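Local coordinates for ethyl acetate hydrolase (Pseudomonas veronii, PDB 5EFZ), which hydrolyses ethyl acetate to ethanol and acetate as a homodimeric esterase, a step in the breakdown of short-chain methyl ketones, at residues A[176-187]-A[306-316]; A[54-65]-A[139-149]. All coordinates share one frame; numbering follows the deposited sequence.

Contact 1: A[176-187]-A[306-316]; sequences GTARNSEHDFLF and QFFTVDDCLSE. With EDO (1,2-ethanediol), chain M; EDO (1,2-ethanediol), chain K.
E316, on helix 310-317, grips the backbone of A178 and R179 in the loop that follows strand 170-174 of this alpha/beta hydrolase fold. OE1 accepts from A178 N at 2.6 Å and OE2 from R179 N at 3.0 Å, each met on the syn side of the carboxylate. With CG anti to the carbonyl carbon (chi1 -66°), the extended chain crosses T177 at about a right angle and brings OE1 past its CA and CB to these amides. Water 1 ties OE1 to G176 O, while OE2 takes a hydroxyl of an ethanediol, probably from the crystallisation liquor, whose other hydroxyl bonds to R179 O.

G176 CA sits over one face of the F308 ring in a CH-pi contact, 3.8 Å from the centroid, and T177 OG1 approaches CE1 obliquely. D184 reaches both phenylalanines, because its CG stands anti to the backbone N (chi1 -167°). OD2, hydrogen-bonded to W273 NE1, comes within 3.2 Å of F308 CZ, whereas OD1, buried with no polar partner in the model, lies as close, 3.2 Å, to F307 CD1. F187 CE2 stands over the centre of one face of the F307 ring, the two planes inclined at 49°. F307 also meets H334 and F308 touches S151, residues inferred to be catalytic, and both phenylalanine backbone amides donate to D305 OD1, so the pair lines the probable triad.

Water 2 bridges the two helix starts, from S181 OG, which caps D184 N, to OD2 of D312, in a capping box with T309. H183 NE2 bonds to L225 O of the second subunit; at the ring's other nitrogen, in its plane, water 3 lies 2.6 Å from ND1 and donates to F307 O at 2.7 Å.

Contact 2: A[54-65]-A[139-149]; sequences LNADKSNAILVP and FGIESLALVVG
I62 and L63 pair with L146 and V147 as neighbouring parallel strands, 61-65 and 146-149, in the central sheet of the alpha/beta hydrolase fold; the strand directions differ by 23°. Two backbone bonds join the strands: L63 N donates to L146 O at 3.0 Å and V148 N to L63 O at 3.1 Å, both fairly straight. A third, just ahead of strand 146-149, runs from A145 N to A61 O with a bent N-H...O angle of 131°.

Apolar side chains pack on both faces of this ladder. I62 CG2 meets L146 CD2 and, at 3.9 Å, V148 CG1, which also touches CG2 of V64; V64 and V148 lie side by side and point the same way. On the other face L144 CD1 abuts L63 CB, and both side chains touch W160 of helix 152-163. Before the strands, I141 CD1 touches L54 CD2 and A61 CB, each at 3.9 Å.

Side-chain and water-mediated polar contacts gather at the turn N55-K58 and the end of helix 124-139. The extended K58 chain runs past G140 O, its CD at 3.5 Å, and sets NZ a short 2.5 Å from F139 O in a hydrogen bond; water 6 links NZ to G140 O as well. A methionine here would probably leave F139 O without its donor and the turn less firmly fastened to the helix end. Waters extend the network: water 4 joins K58 O to E142 N, and water 5 donates to both K58 O and S143 O, each at 2.7 Å, while accepting from A61 N.

In the fold
Contact 2 comes first along the chain and closes before contact 1 opens; their centres are 28 Å apart and their nearest atoms about 6 Å, without touching. Both belong to the same alpha/beta hydrolase core. Contact 2 joins central strands 61-65 and 146-150, the latter running through G149 into the probable nucleophile elbow at S151. Contact 1 ties loops after strands 170-174 and 296-300, farther across the same sheet, and brings F308 against S151. Both contacts therefore bear on the inferred active site: the strand of contact 2 leads to S151, and the phenylalanines of contact 1 pack against S151 and H334. Contact 1 also borders the second subunit, which does not touch contact 2.

Contact 1: A[176-187]-A[306-316]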
loop_
_atom_site.group_PDB
_atom_site.type_symbol
_atom_site.label_atom_id
_atom_site.label_comp_id
_atom_site.label_asym_id
_atom_site.label_seq_id
_atom_site.Cartn_x
_atom_site.Cartn_y
_atom_site.Cartn_z
ATOM N N GLY A 176 -0.264 -15.964 -3.025
ATOM C CA GLY A 176 -1.569 -15.729 -3.622
ATOM C C GLY A 176 -2.657 -16.447 -2.841
ATOM O O GLY A 176 -2.372 -17.310 -1.992
ATOM N N THR A 177 -3.916 -16.097 -3.109
ATOM C CA THR A 177 -5.031 -16.694 -2.360
ATOM C C THR A 177 -6.003 -17.431 -3.270
ATOM O O THR A 177 -6.001 -17.269 -4.512
ATOM C CB THR A 177 -5.825 -15.624 -1.588
ATOM O OG1 THR A 177 -6.195 -14.599 -2.509
ATOM C CG2 THR A 177 -4.982 -14.984 -0.471
ATOM N N ALA A 178 -6.850 -18.231 -2.645
ATOM C CA ALA A 178 -7.832 -19.017 -3.352
ATOM C C ALA A 178 -9.113 -18.219 -3.614
ATOM O O ALA A 178 -9.838 -18.518 -4.548
ATOM C CB ALA A 178 -8.150 -20.304 -2.554
ATOM N N ARG A 179 -9.409 -17.238 -2.764
ATOM C CA ARG A 179 -10.538 -16.332 -3.006
ATOM C C ARG A 179 -10.091 -14.907 -2.752
ATOM O O ARG A 179 -9.602 -14.594 -1.669
ATOM C CB ARG A 179 -11.739 -16.643 -2.096
ATOM C CG ARG A 179 -12.914 -15.649 -2.323
ATOM C CD ARG A 179 -14.250 -16.204 -1.828
ATOM N NE ARG A 179 -14.334 -16.245 -0.372
ATOM C CZ ARG A 179 -15.332 -16.819 0.302
ATOM N NH1 ARG A 179 -16.344 -17.413 -0.350
ATOM N NH2 ARG A 179 -15.312 -16.799 1.632
ATOM N N ASN A 180 -10.250 -14.046 -3.748
ATOM C CA ASN A 180 -9.641 -12.727 -3.678
ATOM C C ASN A 180 -10.345 -11.824 -2.649
ATOM O O ASN A 180 -11.589 -11.828 -2.532
ATOM C CB ASN A 180 -9.653 -12.084 -5.078
ATOM C CG ASN A 180 -8.728 -10.894 -5.169
ATOM O OD1 ASN A 180 -9.095 -9.837 -5.716
ATOM N ND2 ASN A 180 -7.530 -11.042 -4.626
ATOM N N SER A 181 -9.563 -11.036 -1.909
ATOM C CA SER A 181 -10.142 -10.167 -0.867
ATOM C C SER A 181 -10.675 -8.863 -1.424
ATOM O O SER A 181 -10.334 -8.483 -2.546
ATOM C CB SER A 181 -9.097 -9.835 0.186
ATOM O OG SER A 181 -8.024 -9.093 -0.401
ATOM N N GLU A 182 -11.442 -8.139 -0.602
ATOM C CA GLU A 182 -11.945 -6.822 -1.013
ATOM C C GLU A 182 -10.798 -5.809 -1.114
ATOM O O GLU A 182 -10.792 -4.951 -2.008
ATOM C CB GLU A 182 -13.011 -6.306 -0.036
ATOM C CG GLU A 182 -14.362 -7.039 -0.074
ATOM C CD GLU A 182 -15.443 -6.305 0.739
ATOM O OE1 GLU A 182 -15.393 -6.331 2.001
ATOM O OE2 GLU A 182 -16.340 -5.687 0.122
ATOM N N HIS A 183 -9.818 -5.912 -0.221
ATOM C CA HIS A 183 -8.682 -4.994 -0.246
ATOM C C HIS A 183 -7.864 -5.212 -1.521
ATOM O O HIS A 183 -7.370 -4.257 -2.123
ATOM C CB HIS A 183 -7.812 -5.178 1.023
ATOM C CG HIS A 183 -6.591 -4.310 1.068
ATOM N ND1 HIS A 183 -5.348 -4.747 0.639
ATOM C CD2 HIS A 183 -6.408 -3.056 1.545
ATOM C CE1 HIS A 183 -4.466 -3.772 0.803
ATOM N NE2 HIS A 183 -5.081 -2.739 1.351
ATOM N N ASP A 184 -7.696 -6.471 -1.924
ATOM C CA ASP A 184 -6.891 -6.735 -3.114
ATOM C C ASP A 184 -7.642 -6.258 -4.366
ATOM O O ASP A 184 -7.047 -5.734 -5.324
ATOM C CB ASP A 184 -6.563 -8.226 -3.202
ATOM C CG ASP A 184 -5.482 -8.521 -4.206
ATOM O OD1 ASP A 184 -4.614 -7.645 -4.444
ATOM O OD2 ASP A 184 -5.486 -9.645 -4.748
ATOM N N PHE A 185 -8.963 -6.449 -4.351
ATOM C CA PHE A 185 -9.808 -5.955 -5.430
ATOM C C PHE A 185 -9.686 -4.440 -5.589
ATOM O O PHE A 185 -9.579 -3.924 -6.706
ATOM C CB PHE A 185 -11.266 -6.329 -5.169
ATOM C CG PHE A 185 -12.205 -5.993 -6.315
ATOM C CD1 PHE A 185 -12.725 -4.705 -6.467
ATOM C CD2 PHE A 185 -12.624 -6.987 -7.192
ATOM C CE1 PHE A 185 -13.601 -4.406 -7.531
ATOM C CE2 PHE A 185 -13.503 -6.692 -8.236
ATOM C CZ PHE A 185 -13.980 -5.408 -8.411
ATOM N N LEU A 186 -9.697 -3.721 -4.466
ATOM C CA LEU A 186 -9.478 -2.264 -4.514
ATOM C C LEU A 186 -8.103 -1.871 -5.084
ATOM O O LEU A 186 -7.983 -0.928 -5.896
ATOM C CB LEU A 186 -9.636 -1.676 -3.113
ATOM C CG LEU A 186 -9.305 -0.175 -3.000
ATOM C CD1 LEU A 186 -10.352 0.678 -3.736
ATOM C CD2 LEU A 186 -9.245 0.212 -1.521
ATOM N N PHE A 187 -7.049 -2.553 -4.630
ATOM C CA PHE A 187 -5.724 -2.316 -5.178
ATOM C C PHE A 187 -5.722 -2.450 -6.702
ATOM O O PHE A 187 -5.219 -1.597 -7.422
ATOM C CB PHE A 187 -4.743 -3.320 -4.575
ATOM C CG PHE A 187 -3.376 -3.311 -5.210
ATOM C CD1 PHE A 187 -2.727 -2.125 -5.489
ATOM C CD2 PHE A 187 -2.701 -4.519 -5.443
ATOM C CE1 PHE A 187 -1.409 -2.137 -6.053
ATOM C CE2 PHE A 187 -1.408 -4.531 -6.022
ATOM C CZ PHE A 187 -0.774 -3.348 -6.315
ATOM N N GLN A 306 2.551 -6.996 0.861
ATOM C CA GLN A 306 1.591 -5.999 1.295
ATOM C C GLN A 306 0.145 -6.289 0.939
ATOM O O GLN A 306 -0.742 -5.619 1.478
ATOM C CB GLN A 306 1.979 -4.646 0.709
ATOM C CG GLN A 306 3.405 -4.243 1.043
ATOM C CD GLN A 306 3.646 -4.128 2.528
ATOM O OE1 GLN A 306 2.896 -3.447 3.229
ATOM N NE2 GLN A 306 4.702 -4.793 3.024
ATOM N N PHE A 307 -0.124 -7.199 0.006
ATOM C CA PHE A 307 -1.526 -7.367 -0.385
ATOM C C PHE A 307 -2.017 -8.804 -0.462
ATOM O O PHE A 307 -3.229 -9.029 -0.402
ATOM C CB PHE A 307 -1.826 -6.609 -1.709
ATOM C CG PHE A 307 -0.998 -7.016 -2.867
ATOM C CD1 PHE A 307 -1.470 -7.963 -3.765
ATOM C CD2 PHE A 307 0.218 -6.410 -3.115
ATOM C CE1 PHE A 307 -0.719 -8.338 -4.859
ATOM C CE2 PHE A 307 0.977 -6.773 -4.204
ATOM C CZ PHE A 307 0.501 -7.742 -5.088
ATOM N N PHE A 308 -1.111 -9.781 -0.549
ATOM C CA PHE A 308 -1.508 -11.165 -0.301
ATOM C C PHE A 308 -0.834 -11.527 1.029
ATOM O O PHE A 308 0.274 -12.033 1.025
ATOM C CB PHE A 308 -1.056 -12.108 -1.428
ATOM C CG PHE A 308 -1.924 -12.091 -2.655
ATOM C CD1 PHE A 308 -3.273 -12.435 -2.571
ATOM C CD2 PHE A 308 -1.380 -11.807 -3.899
ATOM C CE1 PHE A 308 -4.076 -12.449 -3.720
ATOM C CE2 PHE A 308 -2.170 -11.832 -5.061
ATOM C CZ PHE A 308 -3.514 -12.158 -4.969
ATOM N N THR A 309 -1.456 -11.208 2.167
ATOM C CA THR A 309 -0.718 -11.247 3.431
ATOM C C THR A 309 -0.572 -12.636 4.016
ATOM O O THR A 309 -1.291 -13.571 3.641
ATOM C CB THR A 309 -1.367 -10.365 4.484
ATOM O OG1 THR A 309 -2.578 -10.987 4.939
ATOM C CG2 THR A 309 -1.693 -8.990 3.855
ATOM N N VAL A 310 0.370 -12.753 4.943
ATOM C CA VAL A 310 0.551 -13.999 5.687
ATOM C C VAL A 310 -0.771 -14.394 6.350
ATOM O O VAL A 310 -1.151 -15.582 6.361
ATOM C CB VAL A 310 1.687 -13.835 6.736
ATOM C CG1 VAL A 310 1.690 -14.953 7.710
ATOM C CG2 VAL A 310 3.039 -13.720 6.026
ATOM N N ASP A 311 -1.464 -13.408 6.909
ATOM C CA ASP A 311 -2.748 -13.657 7.588
ATOM C C ASP A 311 -3.836 -14.113 6.613
ATOM O O ASP A 311 -4.635 -14.997 6.969
ATOM C CB ASP A 311 -3.255 -12.404 8.326
ATOM C CG ASP A 311 -2.433 -12.069 9.559
ATOM O OD1 ASP A 311 -2.039 -12.984 10.312
ATOM O OD2 ASP A 311 -2.158 -10.870 9.757
ATOM N N ASP A 312 -3.901 -13.489 5.428
ATOM C CA ASP A 312 -4.820 -13.916 4.359
ATOM C C ASP A 312 -4.601 -15.397 4.023
ATOM O O ASP A 312 -5.554 -16.181 3.938
ATOM C CB ASP A 312 -4.627 -13.118 3.069
ATOM C CG ASP A 312 -5.143 -11.663 3.152
ATOM O OD1 ASP A 312 -6.028 -11.343 3.989
ATOM O OD2 ASP A 312 -4.628 -10.836 2.364
ATOM N N CYS A 313 -3.339 -15.783 3.862
ATOM C CA CYS A 313 -3.051 -17.122 3.358
ATOM C C CYS A 313 -3.188 -18.120 4.479
ATOM O O CYS A 313 -3.583 -19.250 4.233
ATOM C CB CYS A 313 -1.656 -17.212 2.733
ATOM S SG CYS A 313 -1.504 -16.097 1.295
ATOM N N LEU A 314 -2.852 -17.703 5.693
ATOM C CA LEU A 314 -3.022 -18.609 6.824
ATOM C C LEU A 314 -4.507 -19.000 6.984
ATOM O O LEU A 314 -4.830 -20.164 7.271
ATOM C CB LEU A 314 -2.477 -17.967 8.096
ATOM C CG LEU A 314 -2.614 -18.813 9.370
ATOM C CD1 LEU A 314 -1.900 -20.178 9.230
ATOM C CD2 LEU A 314 -2.122 -18.042 10.573
ATOM N N SER A 315 -5.419 -18.035 6.797
ATOM C CA SER A 315 -6.832 -18.314 7.035
ATOM C C SER A 315 -7.346 -19.345 6.037
ATOM O O SER A 315 -8.216 -20.153 6.383
ATOM C CB SER A 315 -7.684 -17.042 6.972
ATOM O OG SER A 315 -7.720 -16.526 5.659
ATOM N N GLU A 316 -6.797 -19.341 4.830
ATOM C CA GLU A 316 -7.161 -20.348 3.812
ATOM C C GLU A 316 -6.475 -21.701 4.090
ATOM O O GLU A 316 -7.087 -22.768 3.928
ATOM C CB GLU A 316 -6.794 -19.864 2.413
ATOM C CG GLU A 316 -7.615 -18.634 1.981
ATOM C CD GLU A 316 -7.394 -18.207 0.531
ATOM O OE1 GLU A 316 -6.342 -18.544 -0.097
ATOM O OE2 GLU A 316 -8.307 -17.531 0.013
HETATM C C1 EDO M . -8.195 -14.170 1.702
HETATM O O1 EDO M . -8.995 -13.436 0.785
HETATM C C2 EDO M . -9.077 -15.200 2.402
HETATM O O2 EDO M . -9.846 -15.945 1.443
HETATM C C1 EDO K . -13.734 -10.690 -5.787
HETATM O O1 EDO K . -13.104 -9.984 -4.696
HETATM C C2 EDO K . -14.325 -12.028 -5.310
HETATM O O2 EDO K . -13.522 -12.745 -4.340
HETATM O O HOH W 1 -3.674 -18.791 0.366
HETATM O O HOH W 2 -6.051 -8.693 2.002
HETATM O O HOH W 3 -5.145 -7.258 0.157
#

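Contact 2: A[54-65]-A[139-149]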
loop_
_atom_site.group_PDB
_atom_site.type_symbol
_atom_site.label_atom_id
_atom_site.label_comp_id
_atom_site.label_asym_id
_atom_site.label_seq_id
_atom_site.Cartn_x
_atom_site.Cartn_y
_atom_site.Cartn_z
ATOM N N LEU A 54 9.120 -35.865 -20.616
ATOM C CA LEU A 54 8.208 -36.732 -19.865
ATOM C C LEU A 54 8.806 -38.126 -19.642
ATOM O O LEU A 54 9.431 -38.666 -20.553
ATOM C CB LEU A 54 6.883 -36.871 -20.621
ATOM C CG LEU A 54 5.956 -35.657 -20.613
ATOM C CD1 LEU A 54 4.880 -35.877 -21.647
ATOM C CD2 LEU A 54 5.347 -35.457 -19.194
ATOM N N ASN A 55 8.607 -38.721 -18.468
ATOM C CA ASN A 55 9.109 -40.099 -18.257
ATOM C C ASN A 55 8.158 -41.122 -18.887
ATOM O O ASN A 55 7.208 -40.737 -19.563
ATOM C CB ASN A 55 9.344 -40.399 -16.766
ATOM C CG ASN A 55 8.102 -40.201 -15.898
ATOM O OD1 ASN A 55 6.988 -40.113 -16.398
ATOM N ND2 ASN A 55 8.301 -40.170 -14.567
ATOM N N ALA A 56 8.403 -42.417 -18.663
ATOM C CA ALA A 56 7.668 -43.472 -19.367
ATOM C C ALA A 56 6.155 -43.374 -19.204
ATOM O O ALA A 56 5.409 -43.640 -20.139
ATOM C CB ALA A 56 8.138 -44.851 -18.895
ATOM N N ASP A 57 5.690 -43.035 -18.010
ATOM C CA ASP A 57 4.243 -43.019 -17.782
ATOM C C ASP A 57 3.728 -41.602 -17.532
ATOM O O ASP A 57 2.647 -41.414 -16.974
ATOM C CB ASP A 57 3.877 -43.944 -16.615
ATOM C CG ASP A 57 4.464 -43.472 -15.275
ATOM O OD1 ASP A 57 5.423 -42.649 -15.264
ATOM O OD2 ASP A 57 3.958 -43.945 -14.229
ATOM N N LYS A 58 4.493 -40.621 -17.988
ATOM C CA LYS A 58 4.099 -39.202 -17.856
ATOM C C LYS A 58 3.702 -38.829 -16.436
ATOM O O LYS A 58 2.698 -38.124 -16.229
ATOM C CB LYS A 58 2.953 -38.878 -18.832
ATOM C CG LYS A 58 3.330 -39.183 -20.293
ATOM C CD LYS A 58 2.253 -38.751 -21.268
ATOM C CE LYS A 58 2.596 -39.212 -22.698
ATOM N NZ LYS A 58 1.598 -38.721 -23.674
ATOM N N SER A 59 4.496 -39.302 -15.466
ATOM C CA SER A 59 4.206 -39.059 -14.065
ATOM C C SER A 59 5.112 -37.986 -13.477
ATOM O O SER A 59 5.091 -37.768 -12.262
ATOM C CB SER A 59 4.355 -40.358 -13.244
ATOM O OG SER A 59 5.679 -40.879 -13.314
ATOM N N ASN A 60 5.907 -37.327 -14.324
ATOM C CA ASN A 60 6.831 -36.293 -13.833
ATOM C C ASN A 60 6.550 -34.916 -14.409
ATOM O O ASN A 60 7.450 -34.078 -14.525
ATOM C CB ASN A 60 8.281 -36.681 -14.137
ATOM C CG ASN A 60 8.578 -36.705 -15.643
ATOM O OD1 ASN A 60 7.690 -36.957 -16.443
ATOM N ND2 ASN A 60 9.835 -36.478 -16.016
ATOM N N ALA A 61 5.290 -34.666 -14.737
ATOM C CA ALA A 61 4.878 -33.370 -15.281
ATOM C C ALA A 61 4.604 -32.360 -14.174
ATOM O O ALA A 61 3.865 -32.644 -13.224
ATOM C CB ALA A 61 3.640 -33.547 -16.149
ATOM N N ILE A 62 5.189 -31.169 -14.306
ATOM C CA ILE A 62 4.922 -30.053 -13.385
ATOM C C ILE A 62 4.336 -28.904 -14.213
ATOM O O ILE A 62 4.905 -28.523 -15.229
ATOM C CB ILE A 62 6.195 -29.569 -12.663
ATOM C CG1 ILE A 62 6.794 -30.692 -11.804
ATOM C CG2 ILE A 62 5.888 -28.269 -11.795
ATOM C CD1 ILE A 62 8.107 -30.321 -11.134
ATOM N N LEU A 63 3.194 -28.380 -13.788
ATOM C CA LEU A 63 2.556 -27.282 -14.541
ATOM C C LEU A 63 2.863 -25.984 -13.834
ATOM O O LEU A 63 2.705 -25.903 -12.629
ATOM C CB LEU A 63 1.056 -27.468 -14.634
ATOM C CG LEU A 63 0.273 -26.295 -15.256
ATOM C CD1 LEU A 63 0.495 -26.288 -16.745
ATOM C CD2 LEU A 63 -1.201 -26.502 -14.963
ATOM N N VAL A 64 3.308 -24.980 -14.595
ATOM C CA VAL A 64 3.654 -23.677 -14.043
ATOM C C VAL A 64 2.835 -22.612 -14.787
ATOM O O VAL A 64 3.165 -22.267 -15.924
ATOM C CB VAL A 64 5.152 -23.387 -14.197
ATOM C CG1 VAL A 64 5.503 -22.058 -13.513
ATOM C CG2 VAL A 64 5.986 -24.543 -13.537
ATOM N N PRO A 65 1.745 -22.120 -14.168
ATOM C CA PRO A 65 1.001 -20.983 -14.753
ATOM C C PRO A 65 1.774 -19.690 -14.589
ATOM O O PRO A 65 2.702 -19.632 -13.800
ATOM C CB PRO A 65 -0.303 -20.916 -13.925
ATOM C CG PRO A 65 -0.363 -22.257 -13.173
ATOM C CD PRO A 65 1.106 -22.605 -12.928
ATOM N N PHE A 139 -0.863 -33.298 -24.817
ATOM C CA PHE A 139 0.280 -34.033 -24.281
ATOM C C PHE A 139 -0.033 -35.473 -23.836
ATOM O O PHE A 139 0.893 -36.271 -23.659
ATOM C CB PHE A 139 0.873 -33.290 -23.085
ATOM C CG PHE A 139 1.563 -32.000 -23.427
ATOM C CD1 PHE A 139 2.827 -31.995 -23.985
ATOM C CD2 PHE A 139 0.947 -30.787 -23.154
ATOM C CE1 PHE A 139 3.467 -30.811 -24.290
ATOM C CE2 PHE A 139 1.577 -29.582 -23.453
ATOM C CZ PHE A 139 2.834 -29.585 -24.034
ATOM N N GLY A 140 -1.309 -35.806 -23.620
ATOM C CA GLY A 140 -1.666 -37.147 -23.169
ATOM C C GLY A 140 -1.359 -37.336 -21.691
ATOM O O GLY A 140 -1.243 -38.461 -21.183
ATOM N N ILE A 141 -1.254 -36.224 -20.983
ATOM C CA ILE A 141 -0.957 -36.245 -19.544
ATOM C C ILE A 141 -2.263 -36.377 -18.746
ATOM O O ILE A 141 -3.238 -35.667 -19.020
ATOM C CB ILE A 141 -0.185 -34.974 -19.143
ATOM C CG1 ILE A 141 1.217 -35.006 -19.758
ATOM C CG2 ILE A 141 -0.108 -34.800 -17.607
ATOM C CD1 ILE A 141 1.919 -33.633 -19.697
ATOM N N GLU A 142 -2.287 -37.278 -17.765
ATOM C CA GLU A 142 -3.517 -37.550 -17.042
ATOM C C GLU A 142 -3.443 -37.236 -15.537
ATOM O O GLU A 142 -4.407 -37.455 -14.818
ATOM C CB GLU A 142 -3.926 -39.015 -17.243
ATOM C CG GLU A 142 -4.138 -39.418 -18.707
ATOM C CD GLU A 142 -5.359 -38.744 -19.345
ATOM O OE1 GLU A 142 -6.155 -38.085 -18.626
ATOM O OE2 GLU A 142 -5.537 -38.892 -20.570
ATOM N N SER A 143 -2.303 -36.738 -15.071
ATOM C CA SER A 143 -2.166 -36.213 -13.719
ATOM C C SER A 143 -0.907 -35.353 -13.674
ATOM O O SER A 143 -0.067 -35.438 -14.564
ATOM C CB SER A 143 -2.107 -37.338 -12.648
ATOM O OG SER A 143 -0.919 -38.094 -12.760
ATOM N N LEU A 144 -0.796 -34.507 -12.647
ATOM C CA LEU A 144 0.371 -33.625 -12.443
ATOM C C LEU A 144 1.126 -33.944 -11.138
ATOM O O LEU A 144 0.509 -34.028 -10.064
ATOM C CB LEU A 144 -0.075 -32.171 -12.432
ATOM C CG LEU A 144 -0.609 -31.712 -13.801
ATOM C CD1 LEU A 144 -1.463 -30.432 -13.674
ATOM C CD2 LEU A 144 0.568 -31.513 -14.761
ATOM N N ALA A 145 2.452 -34.110 -11.236
ATOM C CA ALA A 145 3.286 -34.273 -10.040
ATOM C C ALA A 145 3.207 -33.047 -9.142
ATOM O O ALA A 145 3.323 -33.179 -7.930
ATOM C CB ALA A 145 4.747 -34.556 -10.412
ATOM N N LEU A 146 3.014 -31.859 -9.731
ATOM C CA LEU A 146 2.992 -30.596 -8.981
ATOM C C LEU A 146 2.369 -29.535 -9.867
ATOM O O LEU A 146 2.634 -29.528 -11.071
ATOM C CB LEU A 146 4.418 -30.163 -8.571
ATOM C CG LEU A 146 4.560 -28.755 -7.972
ATOM C CD1 LEU A 146 3.848 -28.751 -6.583
ATOM C CD2 LEU A 146 6.048 -28.431 -7.788
ATOM N N VAL A 147 1.485 -28.719 -9.287
ATOM C CA VAL A 147 1.098 -27.445 -9.863
ATOM C C VAL A 147 1.698 -26.359 -8.959
ATOM O O VAL A 147 1.527 -26.395 -7.746
ATOM C CB VAL A 147 -0.409 -27.289 -9.960
ATOM C CG1 VAL A 147 -0.738 -25.932 -10.596
ATOM C CG2 VAL A 147 -1.011 -28.433 -10.845
ATOM N N VAL A 148 2.449 -25.433 -9.537
ATOM C CA VAL A 148 3.077 -24.383 -8.730
ATOM C C VAL A 148 3.039 -23.053 -9.471
ATOM O O VAL A 148 3.356 -22.979 -10.665
ATOM C CB VAL A 148 4.559 -24.754 -8.349
ATOM C CG1 VAL A 148 5.405 -25.121 -9.610
ATOM C CG2 VAL A 148 5.234 -23.619 -7.492
ATOM N N GLY A 149 2.662 -21.991 -8.755
ATOM C CA GLY A 149 2.691 -20.667 -9.359
ATOM C C GLY A 149 2.652 -19.612 -8.283
ATOM O O GLY A 149 2.341 -19.916 -7.128
HETATM O O HOH W 4 0.015 -38.799 -16.750
HETATM O O HOH W 5 2.579 -36.096 -14.390
HETATM O O HOH W 6 -0.706 -40.505 -22.861
HETATM O O HOH W 7 1.634 -37.467 -11.816
#